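Local atomic coordinates of geranyltranstransferase (IspA) (Helicobacter pylori, PDB entry 3Q1O), a protein that probably joins isoprenoid diphosphates into longer prenyl chains, as a magnesium-dependent member of the FPP/GGPP synthase family. Residues Lys166-Gly171 against Ala197-Ala202; Gly230-Val235 against Gln276-Glu281. One frame throughout, in Å; residues are numbered along the deposited sequence. Where two conformers were deposited one is given.

Both contacts are buried and lie in series along the chain, and neither has a hydrogen bond across it. Contact 1 sits nearer the centre, where the start of helix 168-177 leans on helix 185-211; it is a small meeting of a glycine, a methionine, a leucine and the carbon chain of a lysine, beside one bound dimethylallyl diphosphate. Contact 2 lies further out, between helices 216-243 and 268-287, and is a leucine-cysteine layer whose outer helix turns polar residues to solvent. Helices 185-211 and 216-243 follow each other and join the two: Ile200 packs on Phe233, and Ala197 on the backbone of Gly230 and Leu231.

Contact 1 (Lys166-Gly171 against Ala197-Ala202); sequences KGMILG and AKLISA
With CG anti to the backbone N in both Met168 (chi1 -167°) and Leu199 (chi1 -157°), the two side chains leave their backbones on the same side of the contact and meet slantwise, sulfur to methyl. In the modelled conformer Met168 runs extended as far as its sulfur and bends at chi3, 61°, which turns CE aside, and Met168 SD lies 4.2 Å from Leu199 CD2; a second was built, so the sulfur contact is provisional. Gly167 and Lys198 bring the backbones nearest, their CA atoms 5.8 Å apart. Lys198 points its CB at the other segment, and its CG packs on Gly167 CA at 3.8 Å; Gly167, at the N-cap position of helix 168-177, lets it come close. The lysine chain then bends twice, carrying its aliphatic part past the Lys166-Gly167 backbone; Lys198 CE is 4.4 Å from Lys166 O. Tyr96 and Ser97 of helix 80-101 touch Met168, while Leu93 and Leu159 pack on Leu199. The methionine also touches a bound dimethylallyl diphosphate, and its side chain is about 9 Å from that of Asp101, a magnesium ligand. Met168 thus lines the ligand pocket, with Leu199 packed against it, in the all-helical fold of the polyprenyl synthases.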
loop_
_atom_site.group_PDB
_atom_site.type_symbol
_atom_site.label_atom_id
_atom_site.label_comp_id
_atom_site.label_asym_id
_atom_site.label_seq_id
_atom_site.Cartn_x
_atom_site.Cartn_y
_atom_site.Cartn_z
ATOM N N LYS A 166 11.929 -0.490 4.345
ATOM C CA LYS A 166 13.026 -1.129 5.079
ATOM C C LYS A 166 13.228 -2.580 4.667
ATOM O O LYS A 166 14.215 -3.205 5.053
ATOM C CB LYS A 166 12.831 -1.027 6.596
ATOM C CG LYS A 166 13.094 0.361 7.171
ATOM C CD LYS A 166 13.692 0.281 8.572
ATOM C CE LYS A 166 13.542 1.599 9.317
ATOM N NZ LYS A 166 14.276 1.588 10.611
ATOM N N GLY A 167 12.311 -3.104 3.860
ATOM C CA GLY A 167 12.383 -4.495 3.435
ATOM C C GLY A 167 12.387 -4.706 1.938
ATOM O O GLY A 167 13.377 -4.416 1.259
ATOM N N MET A 168 11.260 -5.209 1.441
ATOM C CA MET A 168 11.099 -5.562 0.033
ATOM C C MET A 168 11.514 -4.438 -0.918
ATOM O O MET A 168 12.190 -4.688 -1.914
ATOM C CB MET A 168 9.655 -6.006 -0.238
ATOM C CG MET A 168 9.448 -6.686 -1.577
ATOM S SD MET A 168 7.746 -7.207 -1.855
ATOM C CE MET A 168 6.905 -5.634 -1.773
ATOM N N ILE A 169 11.120 -3.207 -0.607
ATOM C CA ILE A 169 11.382 -2.080 -1.506
ATOM C C ILE A 169 12.851 -1.671 -1.561
ATOM O O ILE A 169 13.363 -1.368 -2.643
ATOM C CB ILE A 169 10.396 -0.902 -1.250
ATOM C CG1 ILE A 169 9.036 -1.274 -1.837
ATOM C CG2 ILE A 169 10.877 0.424 -1.879
ATOM C CD1 ILE A 169 7.912 -0.654 -1.129
ATOM N N LEU A 170 13.532 -1.705 -0.417
ATOM C CA LEU A 170 14.982 -1.491 -0.387
ATOM C C LEU A 170 15.675 -2.466 -1.329
ATOM O O LEU A 170 16.503 -2.056 -2.145
ATOM C CB LEU A 170 15.537 -1.649 1.026
ATOM C CG LEU A 170 17.050 -1.492 1.226
ATOM C CD1 LEU A 170 17.584 -0.220 0.576
ATOM C CD2 LEU A 170 17.382 -1.524 2.706
ATOM N N GLY A 171 15.307 -3.742 -1.227
ATOM C CA GLY A 171 15.818 -4.772 -2.117
ATOM C C GLY A 171 15.617 -4.458 -3.587
ATOM O O GLY A 171 16.556 -4.570 -4.375
ATOM N N ALA A 197 13.767 -12.340 1.086
ATOM C CA ALA A 197 13.699 -13.039 2.372
ATOM C C ALA A 197 12.809 -12.347 3.405
ATOM O O ALA A 197 12.236 -13.005 4.275
ATOM C CB ALA A 197 15.092 -13.260 2.932
ATOM N N LYS A 198 12.697 -11.028 3.297
ATOM C CA LYS A 198 11.950 -10.218 4.249
ATOM C C LYS A 198 10.462 -10.617 4.275
ATOM O O LYS A 198 9.876 -10.811 5.343
ATOM C CB LYS A 198 12.147 -8.729 3.915
ATOM C CG LYS A 198 12.723 -7.862 5.058
ATOM C CD LYS A 198 14.061 -8.371 5.543
ATOM C CE LYS A 198 14.824 -7.318 6.337
ATOM N NZ LYS A 198 14.368 -7.211 7.744
ATOM N N LEU A 199 9.873 -10.793 3.096
ATOM C CA LEU A 199 8.478 -11.198 2.993
ATOM C C LEU A 199 8.255 -12.670 3.351
ATOM O O LEU A 199 7.189 -13.042 3.843
ATOM C CB LEU A 199 7.935 -10.884 1.597
ATOM C CG LEU A 199 6.420 -10.722 1.466
ATOM C CD1 LEU A 199 5.947 -9.555 2.314
ATOM C CD2 LEU A 199 6.023 -10.534 0.007
ATOM N N ILE A 200 9.269 -13.496 3.110
ATOM C CA ILE A 200 9.235 -14.903 3.490
ATOM C C ILE A 200 9.262 -15.064 5.013
ATOM O O ILE A 200 8.475 -15.846 5.567
ATOM C CB ILE A 200 10.335 -15.712 2.753
ATOM C CG1 ILE A 200 9.826 -16.106 1.360
ATOM C CG2 ILE A 200 10.751 -16.960 3.529
ATOM C CD1 ILE A 200 10.910 -16.427 0.356
ATOM N N SER A 201 10.118 -14.297 5.692
ATOM C CA SER A 201 10.161 -14.350 7.154
ATOM C C SER A 201 8.896 -13.759 7.772
ATOM O O SER A 201 8.397 -14.290 8.764
ATOM C CB SER A 201 11.431 -13.713 7.728
ATOM O OG SER A 201 11.351 -12.315 7.755
ATOM N N ALA A 202 8.378 -12.689 7.163
ATOM C CA ALA A 202 7.093 -12.091 7.543
ATOM C C ALA A 202 5.960 -13.124 7.575
ATOM O O ALA A 202 5.255 -13.223 8.570
ATOM C CB ALA A 202 6.733 -10.932 6.609
#

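Contact 2 (Gly230-Val235 against Gln276-Glu281); sequences GLCFQV and QTLKTE. With DMA (dimethylallyl diphosphate), chain F.
Leu278 projects from helix 268-287 onto the flank of helix 216-243 and meets Leu231 at about a right angle, side chain across side chain. This is antiparallel helix packing in the all-alpha isoprenoid synthase fold: the axes of the two segments pass 9.7 Å apart with an angle of 151° between their directions. Leu278 CD2 makes most of the contacts. It lies 3.9 Å from Cys232 CA, over the backbone, and 4.1 Å from Leu231 CD2, while Val235 CG2 on the next turn borders it more loosely. Cys232 turns its CB to the partner helix, where it lies against Leu278 CG at 4.0 Å. Its sulfur, anti to the backbone N (chi1 -172°), lies by Leu278 CB and against the start of Lys279, SG to CG 3.9 Å. From there the lysine chain leads away from helix 216-243, and its NZ makes a weak hydrogen bond back to Gln276 OE1. Phe308 of helix 294-308 packs on both Cys232 and Lys279. On the side of helix 216-243 turned from Leu278, Phe233 and Gln234 serve the substrate pocket. The Phe233 ring presents its edge to the diphosphate of dimethylallyl diphosphate and stacks with Phe58, whereas Gln234, held by Thr196, Asp237 and Asp238, meets the prenyl end: its OE1 lies 3.3 Å from the methyl C4 of the ligand.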
loop_
_atom_site.group_PDB
_atom_site.type_symbol
_atom_site.label_atom_id
_atom_site.label_comp_id
_atom_site.label_asym_id
_atom_site.label_seq_id
_atom_site.Cartn_x
_atom_site.Cartn_y
_atom_site.Cartn_z
ATOM N N GLY A 230 14.804 -17.661 2.977
ATOM C CA GLY A 230 14.396 -16.729 1.936
ATOM C C GLY A 230 15.538 -16.340 1.019
ATOM O O GLY A 230 15.331 -16.135 -0.181
ATOM N N LEU A 231 16.741 -16.234 1.587
ATOM C CA LEU A 231 17.959 -16.093 0.789
ATOM C C LEU A 231 18.144 -17.308 -0.120
ATOM O O LEU A 231 18.401 -17.152 -1.311
ATOM C CB LEU A 231 19.198 -15.893 1.669
ATOM C CG LEU A 231 20.556 -15.929 0.939
ATOM C CD1 LEU A 231 20.715 -14.750 -0.023
ATOM C CD2 LEU A 231 21.700 -15.964 1.926
ATOM N N CYS A 232 17.994 -18.503 0.449
ATOM C CA CYS A 232 18.069 -19.741 -0.311
ATOM C C CYS A 232 17.038 -19.799 -1.435
ATOM O O CYS A 232 17.351 -20.256 -2.535
ATOM C CB CYS A 232 17.902 -20.938 0.613
ATOM S SG CYS A 232 18.217 -22.524 -0.184
ATOM N N PHE A 233 15.823 -19.321 -1.152
ATOM C CA PHE A 233 14.747 -19.235 -2.138
ATOM C C PHE A 233 15.171 -18.416 -3.370
ATOM O O PHE A 233 14.982 -18.861 -4.502
ATOM C CB PHE A 233 13.483 -18.643 -1.497
ATOM C CG PHE A 233 12.263 -18.682 -2.388
ATOM C CD1 PHE A 233 11.903 -17.576 -3.155
ATOM C CD2 PHE A 233 11.471 -19.820 -2.449
ATOM C CE1 PHE A 233 10.785 -17.611 -3.973
ATOM C CE2 PHE A 233 10.347 -19.863 -3.266
ATOM C CZ PHE A 233 10.001 -18.756 -4.028
ATOM N N GLN A 234 15.757 -17.242 -3.140
ATOM C CA GLN A 234 16.192 -16.367 -4.228
ATOM C C GLN A 234 17.392 -16.905 -5.013
ATOM O O GLN A 234 17.488 -16.699 -6.226
ATOM C CB GLN A 234 16.487 -14.961 -3.704
ATOM C CG GLN A 234 16.723 -13.912 -4.794
ATOM C CD GLN A 234 15.623 -13.848 -5.831
ATOM O OE1 GLN A 234 14.447 -13.724 -5.494
ATOM N NE2 GLN A 234 16.004 -13.923 -7.104
ATOM N N VAL A 235 18.294 -17.600 -4.321
ATOM C CA VAL A 235 19.443 -18.222 -4.976
ATOM C C VAL A 235 18.962 -19.311 -5.926
ATOM O O VAL A 235 19.433 -19.409 -7.057
ATOM C CB VAL A 235 20.485 -18.745 -3.957
ATOM C CG1 VAL A 235 21.555 -19.573 -4.644
ATOM C CG2 VAL A 235 21.129 -17.565 -3.227
ATOM N N GLN A 276 23.349 -25.713 -2.800
ATOM C CA GLN A 276 23.244 -27.027 -2.146
ATOM C C GLN A 276 23.620 -26.960 -0.671
ATOM O O GLN A 276 22.970 -27.597 0.163
ATOM C CB GLN A 276 24.073 -28.111 -2.849
ATOM C CG GLN A 276 23.547 -28.565 -4.221
ATOM C CD GLN A 276 22.114 -29.091 -4.200
ATOM O OE1 GLN A 276 21.244 -28.566 -4.898
ATOM N NE2 GLN A 276 21.868 -30.132 -3.406
ATOM N N THR A 277 24.641 -26.171 -0.347
ATOM C CA THR A 277 25.094 -26.062 1.037
ATOM C C THR A 277 24.181 -25.148 1.850
ATOM O O THR A 277 24.044 -25.310 3.069
ATOM C CB THR A 277 26.575 -25.604 1.156
ATOM O OG1 THR A 277 26.727 -24.289 0.616
ATOM C CG2 THR A 277 27.499 -26.568 0.425
ATOM N N LEU A 278 23.563 -24.187 1.170
ATOM C CA LEU A 278 22.540 -23.365 1.794
ATOM C C LEU A 278 21.296 -24.202 2.136
ATOM O O LEU A 278 20.761 -24.083 3.235
ATOM C CB LEU A 278 22.192 -22.188 0.891
ATOM C CG LEU A 278 21.803 -20.859 1.525
ATOM C CD1 LEU A 278 22.716 -20.487 2.686
ATOM C CD2 LEU A 278 21.861 -19.793 0.449
ATOM N N LYS A 279 20.873 -25.062 1.210
ATOM C CA LYS A 279 19.756 -25.998 1.425
ATOM C C LYS A 279 19.994 -26.899 2.625
ATOM O O LYS A 279 19.086 -27.121 3.426
ATOM C CB LYS A 279 19.552 -26.886 0.196
ATOM C CG LYS A 279 18.581 -26.360 -0.848
ATOM C CD LYS A 279 19.148 -26.589 -2.250
ATOM C CE LYS A 279 18.122 -27.096 -3.239
ATOM N NZ LYS A 279 18.264 -28.557 -3.474
ATOM N N THR A 280 21.223 -27.412 2.728
ATOM C CA THR A 280 21.625 -28.344 3.781
ATOM C C THR A 280 21.542 -27.668 5.146
ATOM O O THR A 280 20.993 -28.239 6.087
ATOM C CB THR A 280 23.050 -28.914 3.512
ATOM O OG1 THR A 280 23.037 -29.673 2.298
ATOM C CG2 THR A 280 23.532 -29.820 4.643
ATOM N N GLU A 281 22.048 -26.439 5.235
ATOM C CA GLU A 281 21.973 -25.670 6.474
ATOM C C GLU A 281 20.530 -25.358 6.889
ATOM O O GLU A 281 20.199 -25.434 8.079
ATOM C CB GLU A 281 22.804 -24.390 6.384
ATOM C CG GLU A 281 23.144 -23.804 7.755
ATOM C CD GLU A 281 24.022 -22.566 7.687
ATOM O OE1 GLU A 281 25.208 -22.687 7.306
ATOM O OE2 GLU A 281 23.527 -21.475 8.041
HETATM C C1 DMA F . 8.757 -14.724 -7.506
HETATM O O1 DMA F . 8.103 -15.485 -6.486
HETATM C C2 DMA F . 9.347 -13.630 -6.651
HETATM C C3 DMA F . 10.569 -13.724 -6.106
HETATM C C4 DMA F . 11.475 -14.897 -6.364
HETATM C C5 DMA F . 11.047 -12.599 -5.231
HETATM P PA DMA F . 7.572 -16.986 -6.628
HETATM O O1A DMA F . 6.885 -17.339 -5.330
HETATM O O2A DMA F . 8.702 -17.845 -7.150
HETATM O O3A DMA F . 6.469 -16.821 -7.796
HETATM P PB DMA F . 4.915 -17.210 -7.616
HETATM O O1B DMA F . 4.380 -16.958 -9.006
HETATM O O2B DMA F . 4.895 -18.652 -7.155
HETATM O O3B DMA F . 4.406 -16.255 -6.570
#